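Local coordinates for Serine/threonine-protein kinase Tel1 (PDB 6SKY) that probably phosphorylates serine and threonine residues followed by glutamine, signalling DNA damage as a kinase of the ATM subfamily, at residues S1597-V1602 with N2098-S2103; N1676-L1681 with P1784-K1789; L2429-L2434 with Y2454-D2459. All blocks are in the same frame, centred on the assembly; numbering follows the deposited sequence.

Contact 1: residues S1597-V1602 with N2098-S2103; sequences SSRLDV and NVRDQS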
ATOM      1  N   SER A1597      36.270 -27.700  23.072  1.00 58.70           N
ATOM      2  CA  SER A1597      35.928 -26.298  22.925  1.00 58.70           C
ATOM      3  C   SER A1597      36.461 -25.784  21.593  1.00 58.70           C
ATOM      4  O   SER A1597      36.900 -26.551  20.735  1.00 58.70           O
ATOM      5  CB  SER A1597      36.479 -25.496  24.099  1.00 58.70           C
ATOM      6  OG  SER A1597      36.440 -24.109  23.822  1.00 58.70           O
ATOM      7  N   SER A1598      36.418 -24.474  21.405  1.00 60.56           N
ATOM      8  CA  SER A1598      36.990 -23.857  20.226  1.00 60.56           C
ATOM      9  C   SER A1598      37.995 -22.774  20.570  1.00 60.56           C
ATOM     10  O   SER A1598      38.525 -22.137  19.660  1.00 60.56           O
ATOM     11  CB  SER A1598      35.894 -23.269  19.333  1.00 60.56           C
ATOM     12  OG  SER A1598      36.446 -22.760  18.137  1.00 60.56           O
ATOM     13  N   ARG A1599      38.256 -22.532  21.851  1.00 70.37           N
ATOM     14  CA  ARG A1599      39.371 -21.680  22.230  1.00 70.37           C
ATOM     15  C   ARG A1599      40.694 -22.423  22.157  1.00 70.37           C
ATOM     16  O   ARG A1599      41.742 -21.787  22.024  1.00 70.37           O
ATOM     17  CB  ARG A1599      39.158 -21.128  23.642  1.00 70.37           C
ATOM     18  CG  ARG A1599      39.904 -19.833  23.913  1.00 70.37           C
ATOM     19  CD  ARG A1599      39.512 -19.215  25.244  1.00 70.37           C
ATOM     20  NE  ARG A1599      40.043 -17.860  25.385  1.00 70.37           N
ATOM     21  CZ  ARG A1599      39.972 -17.135  26.497  1.00 70.37           C
ATOM     22  NH1 ARG A1599      39.394 -17.630  27.583  1.00 70.37           N
ATOM     23  NH2 ARG A1599      40.482 -15.911  26.525  1.00 70.37           N
ATOM     24  N   LEU A1600      40.662 -23.749  22.238  1.00 67.20           N
ATOM     25  CA  LEU A1600      41.841 -24.589  22.114  1.00 67.20           C
ATOM     26  C   LEU A1600      42.014 -25.139  20.710  1.00 67.20           C
ATOM     27  O   LEU A1600      42.716 -26.134  20.528  1.00 67.20           O
ATOM     28  CB  LEU A1600      41.766 -25.746  23.107  1.00 67.20           C
ATOM     29  CG  LEU A1600      41.334 -25.368  24.518  1.00 67.20           C
ATOM     30  CD1 LEU A1600      41.222 -26.611  25.376  1.00 67.20           C
ATOM     31  CD2 LEU A1600      42.311 -24.376  25.118  1.00 67.20           C
ATOM     32  N   ASP A1601      41.385 -24.524  19.722  1.00 58.51           N
ATOM     33  CA  ASP A1601      41.367 -25.036  18.365  1.00 58.51           C
ATOM     34  C   ASP A1601      42.367 -24.278  17.507  1.00 58.51           C
ATOM     35  O   ASP A1601      42.600 -23.085  17.702  1.00 58.51           O
ATOM     36  CB  ASP A1601      39.963 -24.918  17.775  1.00 58.51           C
ATOM     37  CG  ASP A1601      39.771 -25.773  16.555  1.00 58.51           C
ATOM     38  OD1 ASP A1601      40.585 -25.667  15.623  1.00 58.51           O
ATOM     39  OD2 ASP A1601      38.805 -26.556  16.524  1.00 58.51           O
ATOM     40  N   VAL A1602      42.962 -24.988  16.548  1.00 57.39           N
ATOM     41  CA  VAL A1602      43.952 -24.365  15.682  1.00 57.39           C
ATOM     42  C   VAL A1602      43.308 -23.333  14.772  1.00 57.39           C
ATOM     43  O   VAL A1602      43.988 -22.417  14.299  1.00 57.39           O
ATOM     44  CB  VAL A1602      44.710 -25.439  14.878  1.00 57.39           C
ATOM     45  CG1 VAL A1602      43.806 -26.104  13.862  1.00 57.39           C
ATOM     46  CG2 VAL A1602      45.926 -24.846  14.211  1.00 57.39           C
ATOM     47  N   ASN A2098      30.019 -24.071  25.067  1.00 43.79           N
ATOM     48  CA  ASN A2098      31.374 -24.207  25.574  1.00 43.79           C
ATOM     49  C   ASN A2098      31.869 -22.968  26.301  1.00 43.79           C
ATOM     50  O   ASN A2098      33.070 -22.854  26.553  1.00 43.79           O
ATOM     51  CB  ASN A2098      32.328 -24.541  24.431  1.00 43.79           C
ATOM     52  CG  ASN A2098      32.158 -25.945  23.930  1.00 43.79           C
ATOM     53  OD1 ASN A2098      31.810 -26.846  24.681  1.00 43.79           O
ATOM     54  ND2 ASN A2098      32.410 -26.143  22.652  1.00 43.79           N
ATOM     55  N   VAL A2099      30.995 -22.039  26.636  1.00 48.18           N
ATOM     56  CA  VAL A2099      31.433 -20.868  27.382  1.00 48.18           C
ATOM     57  C   VAL A2099      31.697 -21.269  28.823  1.00 48.18           C
ATOM     58  O   VAL A2099      30.992 -22.098  29.404  1.00 48.18           O
ATOM     59  CB  VAL A2099      30.407 -19.723  27.296  1.00 48.18           C
ATOM     60  CG1 VAL A2099      30.313 -19.211  25.887  1.00 48.18           C
ATOM     61  CG2 VAL A2099      29.072 -20.189  27.766  1.00 48.18           C
ATOM     62  N   ARG A2100      32.738 -20.681  29.404  1.00 62.45           N
ATOM     63  CA  ARG A2100      33.154 -21.012  30.753  1.00 62.45           C
ATOM     64  C   ARG A2100      33.047 -19.860  31.736  1.00 62.45           C
ATOM     65  O   ARG A2100      32.990 -20.115  32.941  1.00 62.45           O
ATOM     66  CB  ARG A2100      34.601 -21.529  30.749  1.00 62.45           C
ATOM     67  CG  ARG A2100      34.741 -22.917  30.162  1.00 62.45           C
ATOM     68  CD  ARG A2100      36.138 -23.191  29.632  1.00 62.45           C
ATOM     69  NE  ARG A2100      36.435 -22.418  28.430  1.00 62.45           N
ATOM     70  CZ  ARG A2100      37.423 -22.694  27.584  1.00 62.45           C
ATOM     71  NH1 ARG A2100      37.618 -21.932  26.518  1.00 62.45           N
ATOM     72  NH2 ARG A2100      38.213 -23.735  27.799  1.00 62.45           N
ATOM     73  N   ASP A2101      33.014 -18.614  31.276  1.00 65.58           N
ATOM     74  CA  ASP A2101      32.921 -17.485  32.189  1.00 65.58           C
ATOM     75  C   ASP A2101      32.190 -16.342  31.498  1.00 65.58           C
ATOM     76  O   ASP A2101      31.545 -16.527  30.464  1.00 65.58           O
ATOM     77  CB  ASP A2101      34.311 -17.073  32.679  1.00 65.58           C
ATOM     78  CG  ASP A2101      34.486 -17.301  34.164  1.00 65.58           C
ATOM     79  OD1 ASP A2101      33.498 -17.700  34.814  1.00 65.58           O
ATOM     80  OD2 ASP A2101      35.603 -17.089  34.682  1.00 65.58           O
ATOM     81  N   GLN A2102      32.292 -15.151  32.085  1.00 60.15           N
ATOM     82  CA  GLN A2102      31.578 -13.984  31.584  1.00 60.15           C
ATOM     83  C   GLN A2102      32.275 -13.364  30.385  1.00 60.15           C
ATOM     84  O   GLN A2102      31.611 -12.902  29.447  1.00 60.15           O
ATOM     85  CB  GLN A2102      31.443 -12.951  32.695  1.00 60.15           C
ATOM     86  CG  GLN A2102      30.704 -13.446  33.905  1.00 60.15           C
ATOM     87  CD  GLN A2102      29.218 -13.302  33.750  1.00 60.15           C
ATOM     88  OE1 GLN A2102      28.747 -12.621  32.842  1.00 60.15           O
ATOM     89  NE2 GLN A2102      28.462 -13.941  34.634  1.00 60.15           N
ATOM     90  N   SER A2103      33.606 -13.320  30.405  1.00 60.06           N
ATOM     91  CA  SER A2103      34.339 -12.744  29.286  1.00 60.06           C
ATOM     92  C   SER A2103      34.059 -13.503  27.998  1.00 60.06           C
ATOM     93  O   SER A2103      33.939 -12.901  26.924  1.00 60.06           O
ATOM     94  CB  SER A2103      35.831 -12.740  29.594  1.00 60.06           C
ATOM     95  OG  SER A2103      36.248 -14.008  30.058  1.00 60.06           O
TER

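Contact 2: residues N1676-L1681 with P1784-K1789; sequences NLIKSL and PPILSK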
ATOM      1  N   ASN A1676      50.124 -33.850 -19.507  1.00 43.15           N
ATOM      2  CA  ASN A1676      50.016 -33.624 -18.071  1.00 43.15           C
ATOM      3  C   ASN A1676      49.297 -34.772 -17.385  1.00 43.15           C
ATOM      4  O   ASN A1676      49.685 -35.186 -16.287  1.00 43.15           O
ATOM      5  CB  ASN A1676      49.302 -32.310 -17.794  1.00 43.15           C
ATOM      6  CG  ASN A1676      50.160 -31.120 -18.091  1.00 43.15           C
ATOM      7  OD1 ASN A1676      51.240 -31.251 -18.644  1.00 43.15           O
ATOM      8  ND2 ASN A1676      49.685 -29.945 -17.727  1.00 43.15           N
ATOM      9  N   LEU A1677      48.252 -35.308 -18.015  1.00 39.62           N
ATOM     10  CA  LEU A1677      47.556 -36.443 -17.424  1.00 39.62           C
ATOM     11  C   LEU A1677      48.470 -37.651 -17.303  1.00 39.62           C
ATOM     12  O   LEU A1677      48.393 -38.396 -16.322  1.00 39.62           O
ATOM     13  CB  LEU A1677      46.328 -36.797 -18.247  1.00 39.62           C
ATOM     14  CG  LEU A1677      45.055 -36.037 -17.926  1.00 39.62           C
ATOM     15  CD1 LEU A1677      43.934 -36.618 -18.721  1.00 39.62           C
ATOM     16  CD2 LEU A1677      44.766 -36.140 -16.467  1.00 39.62           C
ATOM     17  N   ILE A1678      49.335 -37.868 -18.289  1.00 39.83           N
ATOM     18  CA  ILE A1678      50.231 -39.016 -18.249  1.00 39.83           C
ATOM     19  C   ILE A1678      51.375 -38.774 -17.278  1.00 39.83           C
ATOM     20  O   ILE A1678      51.801 -39.686 -16.569  1.00 39.83           O
ATOM     21  CB  ILE A1678      50.742 -39.332 -19.661  1.00 39.83           C
ATOM     22  CG1 ILE A1678      49.607 -39.868 -20.524  1.00 39.83           C
ATOM     23  CG2 ILE A1678      51.851 -40.336 -19.609  1.00 39.83           C
ATOM     24  CD1 ILE A1678      49.972 -40.026 -21.964  1.00 39.83           C
ATOM     25  N   LYS A1679      51.883 -37.546 -17.217  1.00 43.32           N
ATOM     26  CA  LYS A1679      52.956 -37.229 -16.289  1.00 43.32           C
ATOM     27  C   LYS A1679      52.507 -37.386 -14.848  1.00 43.32           C
ATOM     28  O   LYS A1679      53.274 -37.858 -14.004  1.00 43.32           O
ATOM     29  CB  LYS A1679      53.452 -35.811 -16.531  1.00 43.32           C
ATOM     30  CG  LYS A1679      54.517 -35.374 -15.570  1.00 43.32           C
ATOM     31  CD  LYS A1679      54.747 -33.887 -15.661  1.00 43.32           C
ATOM     32  CE  LYS A1679      53.534 -33.125 -15.190  1.00 43.32           C
ATOM     33  NZ  LYS A1679      53.725 -31.662 -15.320  1.00 43.32           N
ATOM     34  N   SER A1680      51.271 -36.998 -14.538  1.00 45.22           N
ATOM     35  CA  SER A1680      50.802 -37.145 -13.168  1.00 45.22           C
ATOM     36  C   SER A1680      50.720 -38.599 -12.730  1.00 45.22           C
ATOM     37  O   SER A1680      50.609 -38.859 -11.530  1.00 45.22           O
ATOM     38  CB  SER A1680      49.440 -36.490 -13.002  1.00 45.22           C
ATOM     39  OG  SER A1680      48.414 -37.353 -13.445  1.00 45.22           O
ATOM     40  N   LEU A1681      50.777 -39.546 -13.662  1.00 45.15           N
ATOM     41  CA  LEU A1681      50.736 -40.959 -13.319  1.00 45.15           C
ATOM     42  C   LEU A1681      52.084 -41.499 -12.876  1.00 45.15           C
ATOM     43  O   LEU A1681      52.134 -42.555 -12.242  1.00 45.15           O
ATOM     44  CB  LEU A1681      50.245 -41.769 -14.510  1.00 45.15           C
ATOM     45  CG  LEU A1681      48.854 -42.358 -14.411  1.00 45.15           C
ATOM     46  CD1 LEU A1681      47.890 -41.298 -13.967  1.00 45.15           C
ATOM     47  CD2 LEU A1681      48.468 -42.907 -15.755  1.00 45.15           C
ATOM     48  N   PRO A1784      45.921 -46.815 -25.362  1.00 43.98           N
ATOM     49  CA  PRO A1784      45.020 -47.924 -25.004  1.00 43.98           C
ATOM     50  C   PRO A1784      45.500 -48.727 -23.804  1.00 43.98           C
ATOM     51  O   PRO A1784      44.672 -49.110 -22.960  1.00 43.98           O
ATOM     52  CB  PRO A1784      44.991 -48.772 -26.281  1.00 43.98           C
ATOM     53  CG  PRO A1784      45.217 -47.806 -27.347  1.00 43.98           C
ATOM     54  CD  PRO A1784      46.187 -46.809 -26.811  1.00 43.98           C
ATOM     55  N   PRO A1785      46.810 -49.002 -23.660  1.00 44.57           N
ATOM     56  CA  PRO A1785      47.266 -49.612 -22.398  1.00 44.57           C
ATOM     57  C   PRO A1785      46.844 -48.837 -21.164  1.00 44.57           C
ATOM     58  O   PRO A1785      46.208 -49.403 -20.270  1.00 44.57           O
ATOM     59  CB  PRO A1785      48.785 -49.632 -22.562  1.00 44.57           C
ATOM     60  CG  PRO A1785      48.989 -49.750 -23.986  1.00 44.57           C
ATOM     61  CD  PRO A1785      47.916 -48.952 -24.634  1.00 44.57           C
ATOM     62  N   ILE A1786      47.172 -47.545 -21.102  1.00 42.92           N
ATOM     63  CA  ILE A1786      46.860 -46.741 -19.926  1.00 42.92           C
ATOM     64  C   ILE A1786      45.357 -46.643 -19.721  1.00 42.92           C
ATOM     65  O   ILE A1786      44.867 -46.695 -18.591  1.00 42.92           O
ATOM     66  CB  ILE A1786      47.495 -45.348 -20.055  1.00 42.92           C
ATOM     67  CG1 ILE A1786      48.984 -45.472 -20.324  1.00 42.92           C
ATOM     68  CG2 ILE A1786      47.282 -44.564 -18.803  1.00 42.92           C
ATOM     69  CD1 ILE A1786      49.678 -44.159 -20.389  1.00 42.92           C
ATOM     70  N   LEU A1787      44.603 -46.497 -20.806  1.00 42.78           N
ATOM     71  CA  LEU A1787      43.157 -46.360 -20.681  1.00 42.78           C
ATOM     72  C   LEU A1787      42.536 -47.623 -20.114  1.00 42.78           C
ATOM     73  O   LEU A1787      41.580 -47.553 -19.335  1.00 42.78           O
ATOM     74  CB  LEU A1787      42.538 -46.021 -22.035  1.00 42.78           C
ATOM     75  CG  LEU A1787      42.789 -44.609 -22.558  1.00 42.78           C
ATOM     76  CD1 LEU A1787      42.510 -44.536 -24.033  1.00 42.78           C
ATOM     77  CD2 LEU A1787      41.926 -43.626 -21.825  1.00 42.78           C
ATOM     78  N   SER A1788      43.074 -48.788 -20.476  1.00 48.04           N
ATOM     79  CA  SER A1788      42.498 -50.038 -19.995  1.00 48.04           C
ATOM     80  C   SER A1788      42.959 -50.380 -18.583  1.00 48.04           C
ATOM     81  O   SER A1788      42.177 -50.908 -17.787  1.00 48.04           O
ATOM     82  CB  SER A1788      42.845 -51.168 -20.956  1.00 48.04           C
ATOM     83  OG  SER A1788      44.153 -50.993 -21.458  1.00 48.04           O
ATOM     84  N   LYS A1789      44.216 -50.092 -18.249  1.00 50.89           N
ATOM     85  CA  LYS A1789      44.732 -50.486 -16.942  1.00 50.89           C
ATOM     86  C   LYS A1789      44.326 -49.499 -15.855  1.00 50.89           C
ATOM     87  O   LYS A1789      43.607 -49.858 -14.919  1.00 50.89           O
ATOM     88  CB  LYS A1789      46.252 -50.615 -16.994  1.00 50.89           C
ATOM     89  CG  LYS A1789      46.770 -51.500 -18.110  1.00 50.89           C
ATOM     90  CD  LYS A1789      46.620 -52.969 -17.804  1.00 50.89           C
ATOM     91  CE  LYS A1789      47.461 -53.787 -18.763  1.00 50.89           C
ATOM     92  NZ  LYS A1789      47.593 -55.201 -18.321  1.00 50.89           N
TER

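Contact 3: residues L2429-L2434 with Y2454-D2459; sequences LLMNQL and YRICVD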
ATOM      1  N   LEU A2429      35.969  16.353  -0.950  1.00 33.15           N
ATOM      2  CA  LEU A2429      35.399  16.076  -2.261  1.00 33.15           C
ATOM      3  C   LEU A2429      34.564  17.221  -2.809  1.00 33.15           C
ATOM      4  O   LEU A2429      33.994  17.079  -3.890  1.00 33.15           O
ATOM      5  CB  LEU A2429      34.545  14.809  -2.217  1.00 33.15           C
ATOM      6  CG  LEU A2429      35.259  13.462  -2.131  1.00 33.15           C
ATOM      7  CD1 LEU A2429      34.257  12.329  -2.235  1.00 33.15           C
ATOM      8  CD2 LEU A2429      36.310  13.338  -3.208  1.00 33.15           C
ATOM      9  N   LEU A2430      34.476  18.342  -2.102  1.00 32.44           N
ATOM     10  CA  LEU A2430      33.734  19.511  -2.558  1.00 32.44           C
ATOM     11  C   LEU A2430      34.665  20.657  -2.914  1.00 32.44           C
ATOM     12  O   LEU A2430      34.358  21.815  -2.656  1.00 32.44           O
ATOM     13  CB  LEU A2430      32.747  19.987  -1.501  1.00 32.44           C
ATOM     14  CG  LEU A2430      32.025  18.984  -0.617  1.00 32.44           C
ATOM     15  CD1 LEU A2430      31.084  19.735   0.282  1.00 32.44           C
ATOM     16  CD2 LEU A2430      31.284  17.970  -1.448  1.00 32.44           C
ATOM     17  N   MET A2431      35.820  20.358  -3.495  1.00 35.34           N
ATOM     18  CA  MET A2431      36.754  21.411  -3.860  1.00 35.34           C
ATOM     19  C   MET A2431      36.428  22.053  -5.197  1.00 35.34           C
ATOM     20  O   MET A2431      36.967  23.118  -5.498  1.00 35.34           O
ATOM     21  CB  MET A2431      38.176  20.866  -3.885  1.00 35.34           C
ATOM     22  CG  MET A2431      38.829  20.770  -2.534  1.00 35.34           C
ATOM     23  SD  MET A2431      39.274  22.369  -1.863  1.00 35.34           S
ATOM     24  CE  MET A2431      40.295  23.000  -3.177  1.00 35.34           C
ATOM     25  N   ASN A2432      35.570  21.441  -6.007  1.00 36.25           N
ATOM     26  CA  ASN A2432      35.127  22.103  -7.224  1.00 36.25           C
ATOM     27  C   ASN A2432      34.213  23.275  -6.915  1.00 36.25           C
ATOM     28  O   ASN A2432      34.237  24.278  -7.629  1.00 36.25           O
ATOM     29  CB  ASN A2432      34.412  21.112  -8.132  1.00 36.25           C
ATOM     30  CG  ASN A2432      35.357  20.339  -9.003  1.00 36.25           C
ATOM     31  OD1 ASN A2432      36.296  20.897  -9.558  1.00 36.25           O
ATOM     32  ND2 ASN A2432      35.116  19.044  -9.135  1.00 36.25           N
ATOM     33  N   GLN A2433      33.401  23.162  -5.870  1.00 34.69           N
ATOM     34  CA  GLN A2433      32.490  24.223  -5.475  1.00 34.69           C
ATOM     35  C   GLN A2433      33.141  25.238  -4.558  1.00 34.69           C
ATOM     36  O   GLN A2433      32.730  26.399  -4.542  1.00 34.69           O
ATOM     37  CB  GLN A2433      31.265  23.638  -4.774  1.00 34.69           C
ATOM     38  CG  GLN A2433      30.277  22.950  -5.691  1.00 34.69           C
ATOM     39  CD  GLN A2433      30.659  21.527  -6.020  1.00 34.69           C
ATOM     40  OE1 GLN A2433      30.853  20.707  -5.132  1.00 34.69           O
ATOM     41  NE2 GLN A2433      30.757  21.225  -7.306  1.00 34.69           N
ATOM     42  N   LEU A2434      34.134  24.826  -3.781  1.00 32.77           N
ATOM     43  CA  LEU A2434      34.778  25.750  -2.862  1.00 32.77           C
ATOM     44  C   LEU A2434      35.766  26.651  -3.578  1.00 32.77           C
ATOM     45  O   LEU A2434      35.793  27.856  -3.335  1.00 32.77           O
ATOM     46  CB  LEU A2434      35.480  24.977  -1.754  1.00 32.77           C
ATOM     47  CG  LEU A2434      34.569  24.306  -0.738  1.00 32.77           C
ATOM     48  CD1 LEU A2434      35.379  23.459   0.196  1.00 32.77           C
ATOM     49  CD2 LEU A2434      33.807  25.346   0.025  1.00 32.77           C
ATOM     50  N   TYR A2454      42.617  26.361   2.241  1.00 34.92           N
ATOM     51  CA  TYR A2454      44.007  26.150   2.620  1.00 34.92           C
ATOM     52  C   TYR A2454      44.170  24.903   3.478  1.00 34.92           C
ATOM     53  O   TYR A2454      45.053  24.076   3.230  1.00 34.92           O
ATOM     54  CB  TYR A2454      44.507  27.389   3.354  1.00 34.92           C
ATOM     55  CG  TYR A2454      45.922  27.306   3.837  1.00 34.92           C
ATOM     56  CD1 TYR A2454      46.973  27.585   2.995  1.00 34.92           C
ATOM     57  CD2 TYR A2454      46.203  26.967   5.144  1.00 34.92           C
ATOM     58  CE1 TYR A2454      48.263  27.511   3.434  1.00 34.92           C
ATOM     59  CE2 TYR A2454      47.489  26.893   5.591  1.00 34.92           C
ATOM     60  CZ  TYR A2454      48.515  27.166   4.733  1.00 34.92           C
ATOM     61  OH  TYR A2454      49.808  27.094   5.181  1.00 34.92           O
ATOM     62  N   ARG A2455      43.327  24.749   4.499  1.00 33.87           N
ATOM     63  CA  ARG A2455      43.446  23.590   5.374  1.00 33.87           C
ATOM     64  C   ARG A2455      43.129  22.291   4.652  1.00 33.87           C
ATOM     65  O   ARG A2455      43.745  21.260   4.941  1.00 33.87           O
ATOM     66  CB  ARG A2455      42.548  23.759   6.590  1.00 33.87           C
ATOM     67  CG  ARG A2455      43.042  24.818   7.536  1.00 33.87           C
ATOM     68  CD  ARG A2455      42.259  24.840   8.825  1.00 33.87           C
ATOM     69  NE  ARG A2455      40.865  25.199   8.616  1.00 33.87           N
ATOM     70  CZ  ARG A2455      39.847  24.375   8.813  1.00 33.87           C
ATOM     71  NH1 ARG A2455      38.613  24.787   8.597  1.00 33.87           N
ATOM     72  NH2 ARG A2455      40.064  23.144   9.238  1.00 33.87           N
ATOM     73  N   ILE A2456      42.187  22.306   3.709  1.00 33.22           N
ATOM     74  CA  ILE A2456      41.937  21.098   2.928  1.00 33.22           C
ATOM     75  C   ILE A2456      43.154  20.744   2.092  1.00 33.22           C
ATOM     76  O   ILE A2456      43.555  19.580   2.024  1.00 33.22           O
ATOM     77  CB  ILE A2456      40.693  21.257   2.044  1.00 33.22           C
ATOM     78  CG1 ILE A2456      39.447  21.427   2.892  1.00 33.22           C
ATOM     79  CG2 ILE A2456      40.538  20.050   1.162  1.00 33.22           C
ATOM     80  CD1 ILE A2456      38.255  21.804   2.092  1.00 33.22           C
ATOM     81  N   CYS A2457      43.761  21.732   1.436  1.00 36.13           N
ATOM     82  CA  CYS A2457      44.929  21.439   0.615  1.00 36.13           C
ATOM     83  C   CYS A2457      46.133  21.027   1.442  1.00 36.13           C
ATOM     84  O   CYS A2457      47.033  20.374   0.914  1.00 36.13           O
ATOM     85  CB  CYS A2457      45.292  22.639  -0.248  1.00 36.13           C
ATOM     86  SG  CYS A2457      44.020  23.099  -1.407  1.00 36.13           S
ATOM     87  N   VAL A2458      46.179  21.394   2.719  1.00 36.08           N
ATOM     88  CA  VAL A2458      47.298  20.969   3.553  1.00 36.08           C
ATOM     89  C   VAL A2458      47.083  19.560   4.092  1.00 36.08           C
ATOM     90  O   VAL A2458      48.015  18.754   4.125  1.00 36.08           O
ATOM     91  CB  VAL A2458      47.532  21.979   4.684  1.00 36.08           C
ATOM     92  CG1 VAL A2458      48.524  21.440   5.661  1.00 36.08           C
ATOM     93  CG2 VAL A2458      48.039  23.258   4.119  1.00 36.08           C
ATOM     94  N   ASP A2459      45.867  19.225   4.523  1.00 37.84           N
ATOM     95  CA  ASP A2459      45.650  17.886   5.062  1.00 37.84           C
ATOM     96  C   ASP A2459      45.585  16.832   3.971  1.00 37.84           C
ATOM     97  O   ASP A2459      46.121  15.735   4.137  1.00 37.84           O
ATOM     98  CB  ASP A2459      44.372  17.841   5.890  1.00 37.84           C
ATOM     99  CG  ASP A2459      44.473  18.644   7.154  1.00 37.84           C
ATOM    100  OD1 ASP A2459      45.509  19.302   7.357  1.00 37.84           O
ATOM    101  OD2 ASP A2459      43.516  18.622   7.948  1.00 37.84           O
TER

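Contact 1: residues S1597-V1602 with N2098-S2103
An ST turn at S1597 presents that residue to N2098 and R2100, across a junction made by van der Waals contact without a direct hydrogen bond. The turn is closed by OG of S1597, which accepts the backbone N-H of R1599 at 3.1 Å, OG to N, in a nearly straight bond (169°). The hydroxyl gets there because it stands anti to its own backbone N (chi1 166°), swung beside the carbonyl carbon and so toward the peptides that follow. N2098 meets the turn from its start: ND2 comes to 3.5 Å from CA of S1597, while OD1 of the same amide is bonded to R2056. R2100, two residues after N2098, reaches the turn with its chain bent at chi3, CB of S1597 lying over one face of its guanidinium and CB of R1599 at the edge, in plane, 3.4 Å from NH1. CD of R1599 also lies 3.5 Å from that NH1, and the two guanidinium planes are turned 61° apart. Both arginines look to E2104, R1599 through a salt bridge and R2100 through a long, weak ion pair, so the carboxylate probably offsets their like charges. With an alanine in place of S1597, the N-H of R1599 would probably lose its acceptor and the turn would be less firmly held against R2100. The junction joins the loop between helices 1578-1588 and 1606-1619 to the link from helix 2077-2097 into helix 2102-2119, while helix 1627-1644 backs the first loop through R1635, a salt-bridge partner of D1601.

Contact 2: residues N1676-L1681 with P1784-K1789
No ring, amide or guanidinium comes between I1786 and its two partners, I1678 and L1681; the flat group to note is a backbone one, the carbonyl of L1677, inside helix 1670-1684. OG of S1680 donates to its oxygen at 3.1 Å, OG to O, standing above the carbonyl plane by 40° with a C=O...OG angle of 123°. This ties the S1680 side chain back to its own helix. Between the two segments only aliphatic groups meet. I1786 points its CB toward the other helix and divides its branches between two neighbours. The methyl CG2, anti to the backbone N, touches CD2 of L1681 at 3.7 Å. The longer arm runs out extended (chi2 -177°) and brings CD1 to CG1 of I1678, a looser approach of 4.3 Å. L1681 and I1786 slide past one another in opposite directions, meeting through their methyls. This is apolar helix-to-helix packing within the alpha solenoid of Tel1, between helix 1670-1684 and the short helix 1783-1789, whose backbones stay apart: the nearest CA atoms, of I1678 and I1786, are 8.6 Å from each other. Helix 1687-1706 packs against I1678 and L1681, with L1697 on the former and T1689 and A1693 on the latter. I1786 also rests on F1793 of helix 1793-1808, and L1681 reaches V1790 in the connection leading into that helix.

Contact 3: residues L2429-L2434 with Y2454-D2459
I2456 is where M2431 and L2434 converge, the methionine along both branches of its side chain, the leucine at CD1 alone. SD of M2431 lies 4.0 Å from the CG2 methyl of I2456 and 4.1 Å from its CD1, so the sulfur spans both branches. The methionine can do this because its chain is bent at chi2 (-72°) and again at chi3 (-56°); the second bend sends CE on to SG of C2457, 4.1 Å away. M2431 and I2456 thus run alongside each other in opposite directions. L2434, one turn further on, comes in at about a right angle to I2456 and brings its CD1 to CD1 of that residue at 3.8 Å. All four side chains are buried, and every one of these contacts is apolar.

Further out, neighbours hem in the same side chains. V2453 touches both M2431 and L2434, while L2449 and L2452 add to the surroundings of L2434, all three from helix 2444-2459 itself. F2427 lies against I2456, and L2497 of helix 2483-2497 covers C2457. The turn of the short helix is closed by N of L2434 bonding to O of L2430, at the N-cap position, at 3.2 Å. N2432 and Q2433 touch I2621 and Q2624 of helix 2616-2632, which belongs to the kinase domain. Packed in this way, the one-turn helix 2431-2434 runs largely against the direction of helix 2444-2459, an apolar helix-to-helix packing in the helical FAT region where it borders the kinase domain.

In the fold
The three contacts are well separated in this largely helical chain, and none touches another. Contact 1 joins parts of the chain some 500 residues apart, and contact 2 is nested within the loop it closes; their centres are 50 Å apart and their nearest atoms about 29 Å. Contact 3 follows both in series, bridging only 19 residues. Its centre lies 50 Å from that of contact 1 and 68 Å from that of contact 2, which sits on the opposite side of the chain's centre. All three are away from the ATP-analogue pocket and its magnesium, although the surroundings of contact 3 include a helix of the kinase.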